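PHD-type domain-containing protein (Chaetomium thermophilum, PDB 6VHF) binds a zinc ion and, as the Cfp1 subunit of the COMPASS histone H3K4 methyltransferase complex, contributes through this C-terminal part the domain that interacts with RbBP5. Local coordinates at residues Arg28-Leu31 against Gln32-Glu35; Tyr59-Arg62 against Leu63-Val66; His70-Ser73 against Leu74-Ser78; Ile153-Leu156 against Ala157-Ile160; Leu163-Ala166 against Glu167-Arg171. All coordinates share one frame; numbering follows the deposited sequence.

Interaction 1: residues Arg28-Leu31 against Gln32-Glu35; sequences RQML and QLIE
Met30 meets Leu33, and Leu31 meets Ile34, one turn further along the same alpha helix: a local i to i+3 contact inside the long helix 4-46. This helix packs against helix 64-77 and helix 141-177 in a three-helix arrangement without strands, and Met30, Leu31, Leu33 and Ile34 supply its apolar side here. Met30 leans on Thr65, Val66 and Ala69 and Leu31 on Val149 and Ile153, while Leu33 and Ile34 both touch Leu63, Ile34 reaching Leu145 and Thr146 as well. The Met30 chain is bent at both its second and third torsions (-62° and 91°), which brings the methyl CE round to lie 4.1 Å from Leu33 CD2; the two chains lie alongside each other with their ends in the same direction. Flexible, unbranched methionine suits such a fit between two helices. Leu31 CD2 and Ile34 CD1 are a little farther apart, at 4.3 Å. On the solvent side, Gln29 and Gln32 are exposed polar chains, both extended beyond CG: Gln32 OE1 comes to 4.0 Å from Gln29 CG, and their amide planes stand nearly at right angles. Gln32 CG also rests 3.5 Å from Arg28 O. Four i to i+4 backbone bonds hold the turn: Gln32 N to Arg28 O, Leu33 N to Gln29 O, Glu35 N to Leu31 O, and Ile34 N to Met30 O. Beta-branched Ile34 closes over this last acceptor, its CG1 only 3.1 Å from Met30 O.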
loop_
_atom_site.group_PDB
_atom_site.type_symbol
_atom_site.label_atom_id
_atom_site.label_comp_id
_atom_site.label_asym_id
_atom_site.label_seq_id
_atom_site.Cartn_x
_atom_site.Cartn_y
_atom_site.Cartn_z
ATOM N N ARG A 28 -0.607 1.568 -5.283
ATOM C CA ARG A 28 -1.110 2.601 -6.176
ATOM C C ARG A 28 -2.611 2.443 -6.389
ATOM O O ARG A 28 -3.330 3.434 -6.484
ATOM C CB ARG A 28 -0.363 2.573 -7.514
ATOM C CG ARG A 28 1.143 2.769 -7.379
ATOM C CD ARG A 28 1.844 3.222 -8.668
ATOM N NE ARG A 28 3.294 3.223 -8.458
ATOM C CZ ARG A 28 3.985 4.259 -7.983
ATOM N NH1 ARG A 28 3.342 5.374 -7.677
ATOM N NH2 ARG A 28 5.312 4.184 -7.797
ATOM N N GLN A 29 -3.094 1.199 -6.444
ATOM C CA GLN A 29 -4.517 0.929 -6.573
ATOM C C GLN A 29 -5.275 1.253 -5.298
ATOM O O GLN A 29 -6.443 1.653 -5.368
ATOM C CB GLN A 29 -4.752 -0.528 -6.939
ATOM C CG GLN A 29 -4.345 -0.850 -8.348
ATOM C CD GLN A 29 -4.423 -2.324 -8.629
ATOM O OE1 GLN A 29 -3.523 -2.893 -9.232
ATOM N NE2 GLN A 29 -5.507 -2.960 -8.181
ATOM N N MET A 30 -4.649 1.079 -4.131
ATOM C CA MET A 30 -5.281 1.585 -2.918
ATOM C C MET A 30 -5.440 3.101 -2.992
ATOM O O MET A 30 -6.465 3.649 -2.562
ATOM C CB MET A 30 -4.478 1.170 -1.686
ATOM C CG MET A 30 -4.412 -0.350 -1.454
ATOM S SD MET A 30 -6.048 -1.106 -1.160
ATOM C CE MET A 30 -6.596 -1.590 -2.802
ATOM N N LEU A 31 -4.464 3.797 -3.580
ATOM C CA LEU A 31 -4.625 5.234 -3.739
ATOM C C LEU A 31 -5.803 5.556 -4.651
ATOM O O LEU A 31 -6.549 6.501 -4.388
ATOM C CB LEU A 31 -3.343 5.879 -4.246
ATOM C CG LEU A 31 -2.224 5.843 -3.194
ATOM C CD1 LEU A 31 -0.847 6.185 -3.780
ATOM C CD2 LEU A 31 -2.557 6.747 -2.019
ATOM N N GLN A 32 -6.022 4.766 -5.701
ATOM C CA GLN A 32 -7.202 5.013 -6.529
ATOM C C GLN A 32 -8.480 4.745 -5.751
ATOM O O GLN A 32 -9.446 5.521 -5.840
ATOM C CB GLN A 32 -7.182 4.153 -7.786
ATOM C CG GLN A 32 -5.967 4.331 -8.675
ATOM C CD GLN A 32 -6.152 3.607 -9.991
ATOM O OE1 GLN A 32 -5.792 2.442 -10.124
ATOM N NE2 GLN A 32 -6.748 4.284 -10.961
ATOM N N LEU A 33 -8.511 3.645 -4.998
ATOM C CA LEU A 33 -9.674 3.343 -4.170
ATOM C C LEU A 33 -9.984 4.496 -3.223
ATOM O O LEU A 33 -11.138 4.919 -3.093
ATOM C CB LEU A 33 -9.420 2.057 -3.387
ATOM C CG LEU A 33 -10.484 1.620 -2.388
ATOM C CD1 LEU A 33 -11.791 1.310 -3.112
ATOM C CD2 LEU A 33 -9.994 0.409 -1.576
ATOM N N ILE A 34 -8.956 5.026 -2.558
ATOM C CA ILE A 34 -9.150 6.169 -1.672
ATOM C C ILE A 34 -9.685 7.362 -2.455
ATOM O O ILE A 34 -10.611 8.053 -2.012
ATOM C CB ILE A 34 -7.838 6.512 -0.956
ATOM C CG1 ILE A 34 -7.372 5.343 -0.085
ATOM C CG2 ILE A 34 -8.011 7.746 -0.101
ATOM C CD1 ILE A 34 -5.935 5.529 0.417
ATOM N N GLU A 35 -9.106 7.631 -3.629
ATOM C CA GLU A 35 -9.650 8.684 -4.477
ATOM C C GLU A 35 -11.108 8.406 -4.844
ATOM O O GLU A 35 -11.940 9.316 -4.817
ATOM C CB GLU A 35 -8.804 8.835 -5.742
ATOM C CG GLU A 35 -8.549 10.275 -6.142
ATOM C CD GLU A 35 -7.570 10.410 -7.316
ATOM O OE1 GLU A 35 -8.018 10.832 -8.415
ATOM O OE2 GLU A 35 -6.360 10.091 -7.139
#

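Interaction 2: residues Tyr59-Arg62 against Leu63-Val66; sequences YDTR and LDTV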
loop_
_atom_site.group_PDB
_atom_site.type_symbol
_atom_site.label_atom_id
_atom_site.label_comp_id
_atom_site.label_asym_id
_atom_site.label_seq_id
_atom_site.Cartn_x
_atom_site.Cartn_y
_atom_site.Cartn_z
ATOM N N TYR A 59 -16.642 7.442 4.722
ATOM C CA TYR A 59 -15.774 6.277 4.633
ATOM C C TYR A 59 -16.477 5.128 3.925
ATOM O O TYR A 59 -17.593 4.746 4.287
ATOM C CB TYR A 59 -15.345 5.865 6.045
ATOM C CG TYR A 59 -14.331 4.757 6.125
ATOM C CD1 TYR A 59 -14.733 3.437 6.253
ATOM C CD2 TYR A 59 -12.974 5.028 6.113
ATOM C CE1 TYR A 59 -13.824 2.422 6.349
ATOM C CE2 TYR A 59 -12.046 4.012 6.212
ATOM C CZ TYR A 59 -12.477 2.705 6.329
ATOM O OH TYR A 59 -11.565 1.664 6.423
ATOM N N ASP A 60 -15.820 4.589 2.903
ATOM C CA ASP A 60 -16.308 3.440 2.157
ATOM C C ASP A 60 -15.817 2.143 2.802
ATOM O O ASP A 60 -14.653 2.035 3.205
ATOM C CB ASP A 60 -15.822 3.523 0.710
ATOM C CG ASP A 60 -16.597 2.633 -0.223
ATOM O OD1 ASP A 60 -16.580 1.395 -0.026
ATOM O OD2 ASP A 60 -17.211 3.174 -1.176
ATOM N N THR A 61 -16.711 1.147 2.863
ATOM C CA THR A 61 -16.388 -0.126 3.501
ATOM C C THR A 61 -15.212 -0.812 2.824
ATOM O O THR A 61 -14.460 -1.545 3.477
ATOM C CB THR A 61 -17.597 -1.060 3.459
ATOM O OG1 THR A 61 -18.761 -0.359 3.901
ATOM C CG2 THR A 61 -17.374 -2.268 4.356
ATOM N N ARG A 62 -15.053 -0.607 1.516
ATOM C CA ARG A 62 -13.949 -1.228 0.801
ATOM C C ARG A 62 -12.602 -0.705 1.272
ATOM O O ARG A 62 -11.589 -1.369 1.047
ATOM C CB ARG A 62 -14.105 -0.998 -0.700
ATOM C CG ARG A 62 -15.319 -1.689 -1.310
ATOM C CD ARG A 62 -15.558 -1.187 -2.717
ATOM N NE ARG A 62 -15.972 0.215 -2.735
ATOM C CZ ARG A 62 -16.394 0.837 -3.831
ATOM N NH1 ARG A 62 -16.435 0.174 -4.978
ATOM N NH2 ARG A 62 -16.772 2.114 -3.784
ATOM N N LEU A 63 -12.568 0.462 1.923
ATOM C CA LEU A 63 -11.309 1.011 2.410
ATOM C C LEU A 63 -10.682 0.156 3.505
ATOM O O LEU A 63 -9.538 0.416 3.890
ATOM C CB LEU A 63 -11.505 2.444 2.916
ATOM C CG LEU A 63 -11.891 3.469 1.833
ATOM C CD1 LEU A 63 -12.327 4.798 2.433
ATOM C CD2 LEU A 63 -10.763 3.696 0.838
ATOM N N ASP A 64 -11.392 -0.857 4.011
ATOM C CA ASP A 64 -10.774 -1.775 4.953
ATOM C C ASP A 64 -9.690 -2.609 4.283
ATOM O O ASP A 64 -8.736 -3.023 4.952
ATOM C CB ASP A 64 -11.835 -2.668 5.579
ATOM C CG ASP A 64 -12.827 -1.884 6.399
ATOM O OD1 ASP A 64 -12.613 -0.665 6.591
ATOM O OD2 ASP A 64 -13.826 -2.480 6.837
ATOM N N THR A 65 -9.820 -2.853 2.971
ATOM C CA THR A 65 -8.740 -3.456 2.193
ATOM C C THR A 65 -7.423 -2.723 2.408
ATOM O O THR A 65 -6.363 -3.349 2.496
ATOM C CB THR A 65 -9.107 -3.447 0.712
ATOM O OG1 THR A 65 -10.430 -3.961 0.559
ATOM C CG2 THR A 65 -8.160 -4.315 -0.082
ATOM N N VAL A 66 -7.475 -1.390 2.502
ATOM C CA VAL A 66 -6.258 -0.616 2.713
ATOM C C VAL A 66 -5.577 -1.043 4.002
ATOM O O VAL A 66 -4.343 -1.097 4.071
ATOM C CB VAL A 66 -6.577 0.892 2.707
ATOM C CG1 VAL A 66 -5.369 1.699 3.134
ATOM C CG2 VAL A 66 -7.049 1.314 1.346
#
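An Asx turn leads the chain from the zinc site into helix 64-77, and across it Tyr59 meets Leu63 and Asp64. Tyr59 holds its CG opposite the backbone N (chi1 -174°), which brings the ring over to Leu63 and its hydroxyl to Asp64. Leu63 CD1 lies over one face, 4.1 Å from the Tyr59 ring centroid, a CH-pi contact offset toward the rim, while Leu63 CB touches CZ of Tyr59 at 3.6 Å. The phenol ends in a short hydrogen bond, Tyr59 OH to Asp64 OD1 at 2.6 Å, received nearly along the carboxylate C-O direction. An aspartate suits the first turn of a helix, where its negative charge would probably interact favourably with the helix dipole. A phenylalanine here would probably leave Asp64 OD1 without its hydroxyl mate and the carboxylate freer to turn. In the turn itself, Asp60 OD1 accepts from Arg62 N through its anti lone pair. Arg62 then folds back side-on in a salt bridge, NE to Asp60 OD1 and NH2 to Asp60 OD2 (2.8 Å), both from above the carboxylate plane, so OD1 is gripped twice. Backbone bonds continue the winding: Leu63 N to Asp60 O and Asp64 N to Thr61 O. Arg62 O receives both Thr65 N and, at 2.9 Å, Thr65 OG1. Outside the turn, Tyr59 stacks with His138 and stands edge-to-face with Trp141, while Leu63 enters the core beside Leu33 and Leu145. The Asx turn at Asp60, reinforced by these contacts, leads from a zinc finger with ligands Cys57, Cys130, Cys135 and His138 into helix 64-77.

Interaction 3: residues His70-Ser73 against Leu74-Ser78; sequences HQFS and LFLQS
His70 and Leu74, one turn apart in helix 64-77, pair through a CH-pi contact: Leu74 CD1 stands over one face of the imidazole, 4.1 Å from the His70 ring centroid. With chi1 at 176° the imidazole swings round to Leu74, while its ND1 is hydrogen-bonded to Asp152 OD2 of helix 141-177. An alanine here is likely to leave Asp152 without this partner and Leu74 CD1 without its aromatic cover. Ser73, small enough to lie buried between helices, is hydrogen-bonded through OG to Gln23 NE2 of helix 4-46. Three backbone acceptors are met four residues on: His70 O by Leu74 N, Gln71 O by Phe75 N (2.9 Å) and Phe72 O by Leu76 N. At the helix end, Phe75 O takes two donors, Ser78 OG at 2.7 Å and Ser78 N at 3.0 Å, the hydroxyl in the carbonyl plane. Apolar contacts fill another side. Phe72 CD1 nears Phe75 CB at 4.1 Å, their ring planes 44° apart, and Leu76 CD1 lies over a face of Phe72 before Leu76 reaches Leu20. With Ser73 and Leu76 turned to helix 4-46, this is an amphipathic helix of a three-helix bundle, closed at its C-terminal end by Ser78, just past the helix, bonding back to a carbonyl.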
loop_
_atom_site.group_PDB
_atom_site.type_symbol
_atom_site.label_atom_id
_atom_site.label_comp_id
_atom_site.label_asym_id
_atom_site.label_seq_id
_atom_site.Cartn_x
_atom_site.Cartn_y
_atom_site.Cartn_z
ATOM N N HIS A 70 -1.820 -2.548 3.992
ATOM C CA HIS A 70 -0.768 -1.918 4.787
ATOM C C HIS A 70 -0.028 -2.936 5.645
ATOM O O HIS A 70 1.182 -2.802 5.873
ATOM C CB HIS A 70 -1.359 -0.826 5.670
ATOM C CG HIS A 70 -0.362 -0.195 6.596
ATOM N ND1 HIS A 70 0.802 0.394 6.150
ATOM C CD2 HIS A 70 -0.347 -0.078 7.946
ATOM C CE1 HIS A 70 1.487 0.854 7.183
ATOM N NE2 HIS A 70 0.812 0.578 8.284
ATOM N N GLN A 71 -0.732 -3.944 6.162
ATOM C CA GLN A 71 -0.049 -4.913 7.008
ATOM C C GLN A 71 0.885 -5.780 6.177
ATOM O O GLN A 71 2.012 -6.067 6.596
ATOM C CB GLN A 71 -1.065 -5.769 7.766
ATOM C CG GLN A 71 -0.460 -6.546 8.932
ATOM C CD GLN A 71 -0.068 -5.652 10.104
ATOM O OE1 GLN A 71 -0.698 -4.620 10.354
ATOM N NE2 GLN A 71 0.982 -6.045 10.825
ATOM N N PHE A 72 0.438 -6.179 4.981
ATOM C CA PHE A 72 1.292 -6.931 4.070
ATOM C C PHE A 72 2.539 -6.145 3.687
ATOM O O PHE A 72 3.604 -6.740 3.474
ATOM C CB PHE A 72 0.505 -7.312 2.819
ATOM C CG PHE A 72 1.097 -8.460 2.066
ATOM C CD1 PHE A 72 1.784 -9.458 2.735
ATOM C CD2 PHE A 72 0.977 -8.541 0.689
ATOM C CE1 PHE A 72 2.337 -10.526 2.045
ATOM C CE2 PHE A 72 1.527 -9.604 -0.010
ATOM C CZ PHE A 72 2.210 -10.597 0.668
ATOM N N SER A 73 2.432 -4.813 3.587
ATOM C CA SER A 73 3.617 -4.001 3.321
ATOM C C SER A 73 4.609 -4.114 4.463
ATOM O O SER A 73 5.819 -4.249 4.230
ATOM C CB SER A 73 3.247 -2.538 3.100
ATOM O OG SER A 73 2.544 -2.375 1.883
ATOM N N LEU A 74 4.108 -4.071 5.702
ATOM C CA LEU A 74 4.966 -4.265 6.868
ATOM C C LEU A 74 5.620 -5.652 6.865
ATOM O O LEU A 74 6.802 -5.787 7.189
ATOM C CB LEU A 74 4.152 -4.031 8.145
ATOM C CG LEU A 74 3.451 -2.674 8.212
ATOM C CD1 LEU A 74 2.488 -2.571 9.371
ATOM C CD2 LEU A 74 4.490 -1.590 8.321
ATOM N N PHE A 75 4.865 -6.691 6.500
ATOM C CA PHE A 75 5.438 -8.032 6.360
ATOM C C PHE A 75 6.621 -8.026 5.397
ATOM O O PHE A 75 7.717 -8.472 5.745
ATOM C CB PHE A 75 4.353 -9.008 5.892
ATOM C CG PHE A 75 4.812 -10.447 5.741
ATOM C CD1 PHE A 75 5.649 -10.840 4.692
ATOM C CD2 PHE A 75 4.382 -11.413 6.644
ATOM C CE1 PHE A 75 6.053 -12.162 4.552
ATOM C CE2 PHE A 75 4.782 -12.734 6.512
ATOM C CZ PHE A 75 5.620 -13.107 5.463
ATOM N N LEU A 76 6.415 -7.516 4.180
ATOM C CA LEU A 76 7.469 -7.501 3.176
ATOM C C LEU A 76 8.626 -6.581 3.544
ATOM O O LEU A 76 9.635 -6.578 2.838
ATOM C CB LEU A 76 6.896 -7.100 1.808
ATOM C CG LEU A 76 5.838 -8.024 1.183
ATOM C CD1 LEU A 76 5.282 -7.437 -0.101
ATOM C CD2 LEU A 76 6.383 -9.421 0.922
ATOM N N GLN A 77 8.528 -5.814 4.619
ATOM C CA GLN A 77 9.655 -4.994 5.035
ATOM C C GLN A 77 10.557 -5.697 6.038
ATOM O O GLN A 77 11.672 -5.219 6.289
ATOM C CB GLN A 77 9.158 -3.673 5.612
ATOM C CG GLN A 77 8.690 -2.693 4.547
ATOM C CD GLN A 77 8.012 -1.490 5.152
ATOM O OE1 GLN A 77 6.810 -1.265 4.953
ATOM N NE2 GLN A 77 8.771 -0.712 5.911
ATOM N N SER A 78 10.076 -6.861 6.638
ATOM C CA SER A 78 10.772 -7.821 7.486
ATOM C C SER A 78 11.466 -8.867 6.621
ATOM O O SER A 78 10.884 -9.359 5.642
ATOM C CB SER A 78 9.806 -8.530 8.422
ATOM O OG SER A 78 9.183 -9.622 7.763
#

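Interaction 4: residues Ile153-Leu156 against Ala157-Ile160; sequences IREL and ALQI
Four i to i+4 hydrogen bonds of regular alpha-helical geometry join Ile153-Leu156 to Ala157-Ile160 within helix 141-177: Ala157 N to Ile153 O, Leu158 N to Arg154 O, Gln159 N to Glu155 O and Ile160 N to Leu156 O, the last at 3.0 Å. Side chains of the following turn lie against these same carbonyls. Ala157 CB sits 3.4 Å from Ile153 O, a methyl being short enough to rest against the carbonyl without reaching farther. Leu158 CB stands 3.3 Å from Glu155 O. In Gln159 a chi1 of -65° sets CG beside the backbone N, 3.3 Å from Glu155 O, and the bend at chi2 (-74°) turns the amide from there. Ile160 follows Leu156 more loosely, with CG1 3.7 Å from Leu156 O. Contact between side chains is slight: Glu155 OE1 comes no nearer than 4.4 Å to Leu158 CD1. Buried Leu156 fits between Leu20 and Ile24 of helix 4-46 and Ser73 of helix 64-77, Ile153 reaches Cys27, and Ile160 touches Ser21. Glu155 and Gln159 lie beside Gln77. With apolar residues spaced at three and four positions along one side, this stretch is typical of an amphipathic helix in a helical bundle.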
loop_
_atom_site.group_PDB
_atom_site.type_symbol
_atom_site.label_atom_id
_atom_site.label_comp_id
_atom_site.label_asym_id
_atom_site.label_seq_id
_atom_site.Cartn_x
_atom_site.Cartn_y
_atom_site.Cartn_z
ATOM N N ILE A 153 4.703 3.048 -0.150
ATOM C CA ILE A 153 5.389 3.003 -1.433
ATOM C C ILE A 153 6.847 3.390 -1.254
ATOM O O ILE A 153 7.744 2.714 -1.758
ATOM C CB ILE A 153 4.667 3.887 -2.466
ATOM C CG1 ILE A 153 3.256 3.348 -2.680
ATOM C CG2 ILE A 153 5.402 3.879 -3.792
ATOM C CD1 ILE A 153 2.478 4.063 -3.772
ATOM N N ARG A 154 7.112 4.453 -0.489
ATOM C CA ARG A 154 8.492 4.892 -0.300
ATOM C C ARG A 154 9.306 3.855 0.471
ATOM O O ARG A 154 10.483 3.613 0.154
ATOM C CB ARG A 154 8.518 6.232 0.430
ATOM C CG ARG A 154 7.977 7.424 -0.343
ATOM C CD ARG A 154 7.881 8.619 0.621
ATOM N NE ARG A 154 8.005 9.933 -0.014
ATOM C CZ ARG A 154 6.965 10.715 -0.275
ATOM N NH1 ARG A 154 5.742 10.285 0.037
ATOM N NH2 ARG A 154 7.138 11.917 -0.837
ATOM N N GLU A 155 8.698 3.240 1.491
ATOM C CA GLU A 155 9.399 2.209 2.242
ATOM C C GLU A 155 9.700 0.986 1.367
ATOM O O GLU A 155 10.829 0.482 1.356
ATOM C CB GLU A 155 8.572 1.825 3.463
ATOM C CG GLU A 155 8.447 2.930 4.493
ATOM C CD GLU A 155 9.786 3.286 5.149
ATOM O OE1 GLU A 155 10.769 2.516 5.010
ATOM O OE2 GLU A 155 9.844 4.320 5.845
ATOM N N LEU A 156 8.702 0.518 0.606
ATOM C CA LEU A 156 8.897 -0.613 -0.291
ATOM C C LEU A 156 9.959 -0.318 -1.343
ATOM O O LEU A 156 10.745 -1.201 -1.691
ATOM C CB LEU A 156 7.574 -0.974 -0.968
ATOM C CG LEU A 156 6.458 -1.486 -0.063
ATOM C CD1 LEU A 156 5.074 -1.299 -0.737
ATOM C CD2 LEU A 156 6.695 -2.920 0.326
ATOM N N ALA A 157 9.975 0.911 -1.889
ATOM C CA ALA A 157 11.002 1.258 -2.869
ATOM C C ALA A 157 12.383 1.308 -2.225
ATOM O O ALA A 157 13.370 0.899 -2.842
ATOM C CB ALA A 157 10.679 2.592 -3.555
ATOM N N LEU A 158 12.474 1.819 -0.994
ATOM C CA LEU A 158 13.722 1.758 -0.239
ATOM C C LEU A 158 14.213 0.318 -0.102
ATOM O O LEU A 158 15.389 0.024 -0.351
ATOM C CB LEU A 158 13.517 2.378 1.139
ATOM C CG LEU A 158 14.685 2.512 2.116
ATOM C CD1 LEU A 158 14.446 3.761 2.951
ATOM C CD2 LEU A 158 14.834 1.275 3.021
ATOM N N GLN A 159 13.319 -0.592 0.300
ATOM C CA GLN A 159 13.671 -2.006 0.391
ATOM C C GLN A 159 14.221 -2.537 -0.931
ATOM O O GLN A 159 15.205 -3.279 -0.942
ATOM C CB GLN A 159 12.460 -2.829 0.826
ATOM C CG GLN A 159 11.967 -2.514 2.235
ATOM C CD GLN A 159 12.886 -3.069 3.327
ATOM O OE1 GLN A 159 12.721 -4.206 3.777
ATOM N NE2 GLN A 159 13.853 -2.262 3.759
ATOM N N ILE A 160 13.608 -2.167 -2.060
ATOM C CA ILE A 160 14.145 -2.639 -3.334
ATOM C C ILE A 160 15.583 -2.162 -3.508
ATOM O O ILE A 160 16.466 -2.930 -3.922
ATOM C CB ILE A 160 13.245 -2.198 -4.503
ATOM C CG1 ILE A 160 12.011 -3.098 -4.614
ATOM C CG2 ILE A 160 14.023 -2.201 -5.820
ATOM C CD1 ILE A 160 10.831 -2.460 -5.462
#

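Interaction 5: residues Leu163-Ala166 against Glu167-Arg171; sequences LLEA and EQRVR
Glu165 and Arg169, one turn apart near the C-terminal part of helix 141-177, bring Glu165 OE1 to 4.0 Å from Arg169 NH1, opposite charges that probably attract each other weakly at this distance, beyond a salt bridge. Their flat ends are turned 61° against each other, and the closer approach is Glu165 OE1 to Arg169 CD at 3.5 Å. A bend at the third torsion of Arg169 (37°) folds the guanidinium back along the helix, with Ala166 CA over one face, 3.8 Å from Arg169 CZ. Alanine suits this place, its small side chain letting the arginine lie flat. Among apolar-to-polar contacts, Leu164 CD2 touches Glu167 OE2 at 3.9 Å, and the extended Glu167 chain lays CG 3.2 Å from Leu163 O. Backbone hydrogen bonds run from Glu167 N to Leu163 O, Gln168 N to Leu164 O, Arg169 N to Glu165 O and Val170 N to Ala166 O. Arg171 NH2 reaches Gln168 OE1 at 3.0 Å. Buried Glu167 is answered from helix 4-46, its OE1 taking a salt bridge from Arg17 NE and a hydrogen bond with Ser13 OG. Beside it, Leu163 packs on Ser13, Thr16 and Leu20, and Leu164 on Arg17, so this turn lies against the early part of helix 4-46.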
loop_
_atom_site.group_PDB
_atom_site.type_symbol
_atom_site.label_atom_id
_atom_site.label_comp_id
_atom_site.label_asym_id
_atom_site.label_seq_id
_atom_site.Cartn_x
_atom_site.Cartn_y
_atom_site.Cartn_z
ATOM N N LEU A 163 18.019 -4.141 -1.549
ATOM C CA LEU A 163 18.256 -5.436 -2.185
ATOM C C LEU A 163 19.165 -5.313 -3.401
ATOM O O LEU A 163 20.023 -6.179 -3.628
ATOM C CB LEU A 163 16.936 -6.096 -2.564
ATOM C CG LEU A 163 16.079 -6.436 -1.349
ATOM C CD1 LEU A 163 14.707 -6.830 -1.792
ATOM C CD2 LEU A 163 16.719 -7.535 -0.526
ATOM N N LEU A 164 19.000 -4.254 -4.201
ATOM C CA LEU A 164 19.916 -4.061 -5.326
ATOM C C LEU A 164 21.335 -3.800 -4.832
ATOM O O LEU A 164 22.311 -4.293 -5.415
ATOM C CB LEU A 164 19.439 -2.912 -6.219
ATOM C CG LEU A 164 18.175 -3.208 -7.052
ATOM C CD1 LEU A 164 17.523 -1.911 -7.486
ATOM C CD2 LEU A 164 18.479 -4.104 -8.279
ATOM N N GLU A 165 21.466 -3.039 -3.748
ATOM C CA GLU A 165 22.782 -2.835 -3.182
ATOM C C GLU A 165 23.396 -4.156 -2.711
ATOM O O GLU A 165 24.558 -4.441 -3.030
ATOM C CB GLU A 165 22.689 -1.802 -2.064
ATOM C CG GLU A 165 23.741 -1.947 -0.993
ATOM C CD GLU A 165 25.062 -1.277 -1.331
ATOM O OE1 GLU A 165 25.941 -1.269 -0.435
ATOM O OE2 GLU A 165 25.205 -0.778 -2.470
ATOM N N ALA A 166 22.619 -4.991 -2.016
ATOM C CA ALA A 166 23.134 -6.270 -1.548
ATOM C C ALA A 166 23.491 -7.191 -2.717
ATOM O O ALA A 166 24.507 -7.900 -2.673
ATOM C CB ALA A 166 22.109 -6.925 -0.627
ATOM N N GLU A 167 22.667 -7.199 -3.770
ATOM C CA GLU A 167 23.010 -7.969 -4.961
ATOM C C GLU A 167 24.352 -7.533 -5.518
ATOM O O GLU A 167 25.211 -8.370 -5.814
ATOM C CB GLU A 167 21.922 -7.835 -6.028
ATOM C CG GLU A 167 20.692 -8.603 -5.681
ATOM C CD GLU A 167 19.480 -8.189 -6.485
ATOM O OE1 GLU A 167 18.377 -8.324 -5.938
ATOM O OE2 GLU A 167 19.612 -7.742 -7.653
ATOM N N GLN A 168 24.553 -6.217 -5.668
ATOM C CA GLN A 168 25.845 -5.731 -6.135
ATOM C C GLN A 168 26.970 -6.139 -5.189
ATOM O O GLN A 168 28.088 -6.415 -5.644
ATOM C CB GLN A 168 25.820 -4.216 -6.331
ATOM C CG GLN A 168 27.198 -3.568 -6.484
ATOM C CD GLN A 168 27.955 -3.981 -7.753
ATOM O OE1 GLN A 168 27.541 -4.876 -8.493
ATOM N NE2 GLN A 168 29.089 -3.327 -7.993
ATOM N N ARG A 169 26.690 -6.229 -3.883
ATOM C CA ARG A 169 27.726 -6.634 -2.938
ATOM C C ARG A 169 28.099 -8.101 -3.115
ATOM O O ARG A 169 29.286 -8.447 -3.096
ATOM C CB ARG A 169 27.279 -6.358 -1.504
ATOM C CG ARG A 169 27.876 -5.076 -0.914
ATOM C CD ARG A 169 27.021 -4.545 0.208
ATOM N NE ARG A 169 26.466 -5.640 0.998
ATOM C CZ ARG A 169 25.268 -5.607 1.576
ATOM N NH1 ARG A 169 24.496 -4.537 1.435
ATOM N NH2 ARG A 169 24.835 -6.653 2.274
ATOM N N VAL A 170 27.110 -8.981 -3.288
ATOM C CA VAL A 170 27.416 -10.389 -3.520
ATOM C C VAL A 170 28.248 -10.556 -4.793
ATOM O O VAL A 170 29.308 -11.200 -4.783
ATOM C CB VAL A 170 26.128 -11.221 -3.565
ATOM C CG1 VAL A 170 26.400 -12.588 -4.167
ATOM C CG2 VAL A 170 25.540 -11.354 -2.160
ATOM N N ARG A 171 27.798 -9.957 -5.898
ATOM C CA ARG A 171 28.573 -10.031 -7.135
ATOM C C ARG A 171 29.969 -9.437 -6.960
ATOM O O ARG A 171 30.937 -9.941 -7.545
ATOM C CB ARG A 171 27.844 -9.329 -8.277
ATOM C CG ARG A 171 26.556 -9.996 -8.737
ATOM C CD ARG A 171 26.068 -9.310 -9.986
ATOM N NE ARG A 171 25.998 -7.858 -9.799
ATOM C CZ ARG A 171 24.875 -7.190 -9.520
ATOM N NH1 ARG A 171 23.730 -7.854 -9.386
ATOM N NH2 ARG A 171 24.896 -5.863 -9.364
#

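The five contacts trace a path away from the zinc. Interaction 2 sits at the metal, the side chain of Tyr59 about 4 Å from the zinc ion, and interaction 1 follows, the side chain of Ile34 about 13 Å from it. These two touch directly, Leu33 CG lying 3.8 Å from Leu63 CD2, which ties helix 4-46 to the chain leading into helix 64-77. Interaction 1 also meets interaction 4 where Leu31 CD1 nears Ile153 CD1 at 3.9 Å. Interaction 4 in turn touches interaction 3, Ser73 OG lying 3.8 Å from Leu156 CD1. Interaction 5 continues helix 141-177, its centre about 38 Å from that of interaction 2.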